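Local coordinates for protein Ta0487 (Thermoplasma acidophilum, PDB 3KBQ) that is of unknown function but belongs to the CinA family, this piece of it being a probable molybdopterin-binding domain, at residues M118-R126 against T134-V142. Sequence-based numbering, arbitrary orientation.
Sequences MAKIPPSCR and TAPGLICAV
Cys125 and Cys140 face each other as a non-hydrogen-bonded pair of the antiparallel hairpin formed by strands 125-128 and 137-142, and their SG atoms join in a disulfide of 2.1 Å. Both sulfurs stand beside their own backbone N (chi1 -62° at Cys125, -46° at Cys140), which brings them together on one face of the hairpin, where Phe84 of helix 80-87 packs against both cysteines. On the other face of the sheet, Arg126 and Ile139 run side by side in the same direction, and Ile139 CD1 meets the guanidinium obliquely, 3.5 Å from Arg126 NH1. Their backbones exchange two hydrogen bonds, the nearly straight one from Arg126 N to Ile139 O measuring 2.8 Å. Beyond the disulfide, Ala141 N bonds to Ser124 O at 3.1 Å, while Ser124 OG, held by Gln90, reaches Ala141 O only weakly. Toward the other end, Leu138 CD2 presses tightly on Ile121, 3.5 Å from CG1, as the two side chains cross. Met118 SD lies against Ala135 CB at 3.9 Å, and the bend at chi3 (-44°) turns CE toward Thr134. An alanine here would lack the thioether and would probably leave a gap between Ala135 and Ile102 of helix 96-106. At the edge of this chain's mixed sheet, the disulfide and backbone bonds thus fix the hairpin's register covalently, whereas mostly apolar van der Waals packing holds the far end.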
ATOM      1  N   MET B 118       7.985 -11.145  21.812  1.00 26.90           N
ATOM      2  CA  MET B 118       8.468 -11.552  20.472  1.00 28.30           C
ATOM      3  C   MET B 118       8.492 -13.068  20.264  1.00 28.67           C
ATOM      4  O   MET B 118       8.573 -13.519  19.111  1.00 28.97           O
ATOM      5  CB  MET B 118       9.865 -10.962  20.103  1.00 28.16           C
ATOM      6  CG  MET B 118       9.923  -9.457  19.851  1.00 25.33           C
ATOM      7  SD  MET B 118      11.617  -8.848  19.514  1.00 20.55           S
ATOM      8  CE  MET B 118      12.627  -9.676  20.752  1.00 21.17           C
ATOM      9  N   ALA B 119       8.432 -13.852  21.345  1.00 30.31           N
ATOM     10  CA  ALA B 119       8.325 -15.320  21.213  1.00 31.64           C
ATOM     11  C   ALA B 119       6.894 -15.846  21.130  1.00 33.35           C
ATOM     12  O   ALA B 119       6.699 -17.057  21.018  1.00 33.51           O
ATOM     13  CB  ALA B 119       9.099 -16.047  22.343  1.00 31.80           C
ATOM     14  N   LYS B 120       5.896 -14.956  21.230  1.00 35.09           N
ATOM     15  CA  LYS B 120       4.472 -15.348  21.235  1.00 36.20           C
ATOM     16  C   LYS B 120       4.023 -15.486  19.769  1.00 37.38           C
ATOM     17  O   LYS B 120       4.189 -14.565  18.962  1.00 38.12           O
ATOM     18  CB  LYS B 120       3.632 -14.325  22.026  1.00 37.19           C
ATOM     19  CG  LYS B 120       3.638 -14.429  23.560  1.00 36.73           C
ATOM     20  CD  LYS B 120       2.530 -15.432  24.068  1.00 42.45           C
ATOM     21  CE  LYS B 120       1.834 -15.035  25.431  1.00 44.65           C
ATOM     22  NZ  LYS B 120       2.114 -15.885  26.704  1.00 42.53           N
ATOM     23  N   ILE B 121       3.512 -16.653  19.396  1.00 37.36           N
ATOM     24  CA  ILE B 121       3.318 -17.010  17.981  1.00 37.71           C
ATOM     25  C   ILE B 121       1.998 -17.788  17.918  1.00 37.16           C
ATOM     26  O   ILE B 121       1.689 -18.479  18.883  1.00 36.19           O
ATOM     27  CB  ILE B 121       4.505 -17.896  17.546  1.00 37.64           C
ATOM     28  CG1 ILE B 121       5.613 -17.072  16.892  1.00 39.91           C
ATOM     29  CG2 ILE B 121       4.139 -18.990  16.599  1.00 41.18           C
ATOM     30  CD1 ILE B 121       6.968 -17.835  16.961  1.00 39.71           C
ATOM     31  N   PRO B 122       1.204 -17.655  16.826  1.00 36.70           N
ATOM     32  CA  PRO B 122       0.076 -18.596  16.712  1.00 36.35           C
ATOM     33  C   PRO B 122       0.536 -19.981  16.171  1.00 35.48           C
ATOM     34  O   PRO B 122       1.585 -20.079  15.540  1.00 35.86           O
ATOM     35  CB  PRO B 122      -0.856 -17.882  15.716  1.00 36.68           C
ATOM     36  CG  PRO B 122       0.047 -17.183  14.804  1.00 36.54           C
ATOM     37  CD  PRO B 122       1.294 -16.780  15.635  1.00 36.48           C
ATOM     38  N   PRO B 123      -0.233 -21.052  16.419  1.00 34.94           N
ATOM     39  CA  PRO B 123       0.211 -22.391  15.965  1.00 34.43           C
ATOM     40  C   PRO B 123       0.351 -22.565  14.455  1.00 34.13           C
ATOM     41  O   PRO B 123       1.082 -23.442  14.018  1.00 33.63           O
ATOM     42  CB  PRO B 123      -0.880 -23.332  16.505  1.00 34.26           C
ATOM     43  CG  PRO B 123      -2.036 -22.492  16.737  1.00 34.66           C
ATOM     44  CD  PRO B 123      -1.487 -21.146  17.180  1.00 35.33           C
ATOM     45  N   SER B 124      -0.320 -21.733  13.660  1.00 34.18           N
ATOM     46  CA  SER B 124      -0.172 -21.796  12.202  1.00 35.05           C
ATOM     47  C   SER B 124       1.181 -21.321  11.667  1.00 35.61           C
ATOM     48  O   SER B 124       1.428 -21.414  10.456  1.00 35.99           O
ATOM     49  CB  SER B 124      -1.262 -20.956  11.543  1.00 35.71           C
ATOM     50  OG  SER B 124      -2.412 -21.746  11.269  1.00 35.95           O
ATOM     51  N   CYS B 125       2.027 -20.777  12.544  1.00 35.43           N
ATOM     52  CA  CYS B 125       3.311 -20.210  12.129  1.00 35.40           C
ATOM     53  C   CYS B 125       4.480 -20.961  12.720  1.00 35.22           C
ATOM     54  O   CYS B 125       4.346 -21.539  13.789  1.00 35.42           O
ATOM     55  CB  CYS B 125       3.397 -18.753  12.560  1.00 35.40           C
ATOM     56  SG  CYS B 125       2.106 -17.722  11.796  1.00 35.30           S
ATOM     57  N   ARG B 126       5.611 -20.941  12.013  1.00 34.58           N
ATOM     58  CA  ARG B 126       6.911 -21.347  12.527  1.00 34.91           C
ATOM     59  C   ARG B 126       7.845 -20.128  12.550  1.00 34.41           C
ATOM     60  O   ARG B 126       7.839 -19.333  11.592  1.00 34.13           O
ATOM     61  CB  ARG B 126       7.540 -22.362  11.585  1.00 35.45           C
ATOM     62  CG  ARG B 126       7.015 -23.764  11.710  1.00 40.74           C
ATOM     63  CD  ARG B 126       7.901 -24.713  10.899  1.00 47.74           C
ATOM     64  NE  ARG B 126       7.695 -24.576   9.453  1.00 50.44           N
ATOM     65  CZ  ARG B 126       8.603 -24.131   8.585  1.00 51.79           C
ATOM     66  NH1 ARG B 126       9.814 -23.770   8.995  1.00 53.19           N
ATOM     67  NH2 ARG B 126       8.292 -24.047   7.293  1.00 53.13           N
ATOM     68  N   THR B 134      16.878  -8.956  16.354  1.00 39.23           N
ATOM     69  CA  THR B 134      16.379  -9.849  17.397  1.00 38.06           C
ATOM     70  C   THR B 134      15.018 -10.511  17.121  1.00 37.11           C
ATOM     71  O   THR B 134      14.760 -11.575  17.676  1.00 37.45           O
ATOM     72  CB  THR B 134      16.419  -9.209  18.795  1.00 38.59           C
ATOM     73  OG1 THR B 134      15.699  -7.965  18.770  1.00 39.20           O
ATOM     74  CG2 THR B 134      17.868  -8.995  19.220  1.00 38.47           C
ATOM     75  N   ALA B 135      14.153  -9.906  16.305  1.00 34.51           N
ATOM     76  CA  ALA B 135      12.832 -10.504  16.108  1.00 33.43           C
ATOM     77  C   ALA B 135      12.889 -11.657  15.086  1.00 32.14           C
ATOM     78  O   ALA B 135      13.365 -11.454  13.966  1.00 32.08           O
ATOM     79  CB  ALA B 135      11.830  -9.450  15.673  1.00 32.85           C
ATOM     80  N   PRO B 136      12.433 -12.858  15.464  1.00 31.27           N
ATOM     81  CA  PRO B 136      12.329 -13.895  14.427  1.00 31.42           C
ATOM     82  C   PRO B 136      11.332 -13.478  13.318  1.00 31.80           C
ATOM     83  O   PRO B 136      10.385 -12.723  13.599  1.00 30.83           O
ATOM     84  CB  PRO B 136      11.759 -15.105  15.183  1.00 31.59           C
ATOM     85  CG  PRO B 136      11.249 -14.584  16.465  1.00 32.61           C
ATOM     86  CD  PRO B 136      11.967 -13.327  16.781  1.00 31.40           C
ATOM     87  N   GLY B 137      11.541 -13.955  12.087  1.00 31.13           N
ATOM     88  CA  GLY B 137      10.479 -13.925  11.088  1.00 29.20           C
ATOM     89  C   GLY B 137       9.523 -15.078  11.357  1.00 29.74           C
ATOM     90  O   GLY B 137       9.789 -15.939  12.207  1.00 28.63           O
ATOM     91  N   LEU B 138       8.401 -15.100  10.641  1.00 28.59           N
ATOM     92  CA  LEU B 138       7.448 -16.209  10.719  1.00 27.92           C
ATOM     93  C   LEU B 138       7.060 -16.656   9.324  1.00 27.87           C
ATOM     94  O   LEU B 138       6.880 -15.806   8.447  1.00 27.22           O
ATOM     95  CB  LEU B 138       6.193 -15.800  11.498  1.00 27.82           C
ATOM     96  CG  LEU B 138       6.318 -15.356  12.973  1.00 28.89           C
ATOM     97  CD1 LEU B 138       4.932 -15.093  13.580  1.00 31.84           C
ATOM     98  CD2 LEU B 138       7.033 -16.393  13.788  1.00 32.10           C
ATOM     99  N   ILE B 139       6.950 -17.970   9.106  1.00 27.34           N
ATOM    100  CA  ILE B 139       6.307 -18.510   7.907  1.00 29.08           C
ATOM    101  C   ILE B 139       5.096 -19.221   8.448  1.00 28.29           C
ATOM    102  O   ILE B 139       5.208 -20.004   9.400  1.00 27.15           O
ATOM    103  CB  ILE B 139       7.093 -19.634   7.190  1.00 29.88           C
ATOM    104  CG1 ILE B 139       8.584 -19.366   7.196  1.00 34.91           C
ATOM    105  CG2 ILE B 139       6.559 -19.922   5.747  1.00 30.54           C
ATOM    106  CD1 ILE B 139       9.416 -20.639   7.564  1.00 39.37           C
ATOM    107  N   CYS B 140       3.953 -18.963   7.821  1.00 27.31           N
ATOM    108  CA  CYS B 140       2.699 -19.473   8.286  1.00 27.85           C
ATOM    109  C   CYS B 140       2.023 -20.137   7.112  1.00 28.64           C
ATOM    110  O   CYS B 140       2.262 -19.761   5.930  1.00 28.52           O
ATOM    111  CB  CYS B 140       1.858 -18.312   8.808  1.00 27.96           C
ATOM    112  SG  CYS B 140       2.857 -17.217   9.903  1.00 31.46           S
ATOM    113  N   ALA B 141       1.201 -21.130   7.408  1.00 27.51           N
ATOM    114  CA  ALA B 141       0.338 -21.689   6.346  1.00 28.20           C
ATOM    115  C   ALA B 141      -1.124 -21.435   6.753  1.00 27.82           C
ATOM    116  O   ALA B 141      -1.506 -21.645   7.912  1.00 28.92           O
ATOM    117  CB  ALA B 141       0.610 -23.169   6.159  1.00 27.81           C
ATOM    118  N   VAL B 142      -1.907 -20.922   5.823  1.00 26.67           N
ATOM    119  CA  VAL B 142      -3.332 -20.717   6.025  1.00 26.54           C
ATOM    120  C   VAL B 142      -3.982 -21.507   4.888  1.00 25.59           C
ATOM    121  O   VAL B 142      -3.940 -21.081   3.723  1.00 23.93           O
ATOM    122  CB  VAL B 142      -3.713 -19.201   5.940  1.00 26.48           C
ATOM    123  CG1 VAL B 142      -5.214 -18.990   6.271  1.00 29.11           C
ATOM    124  CG2 VAL B 142      -2.864 -18.371   6.864  1.00 25.74           C
TER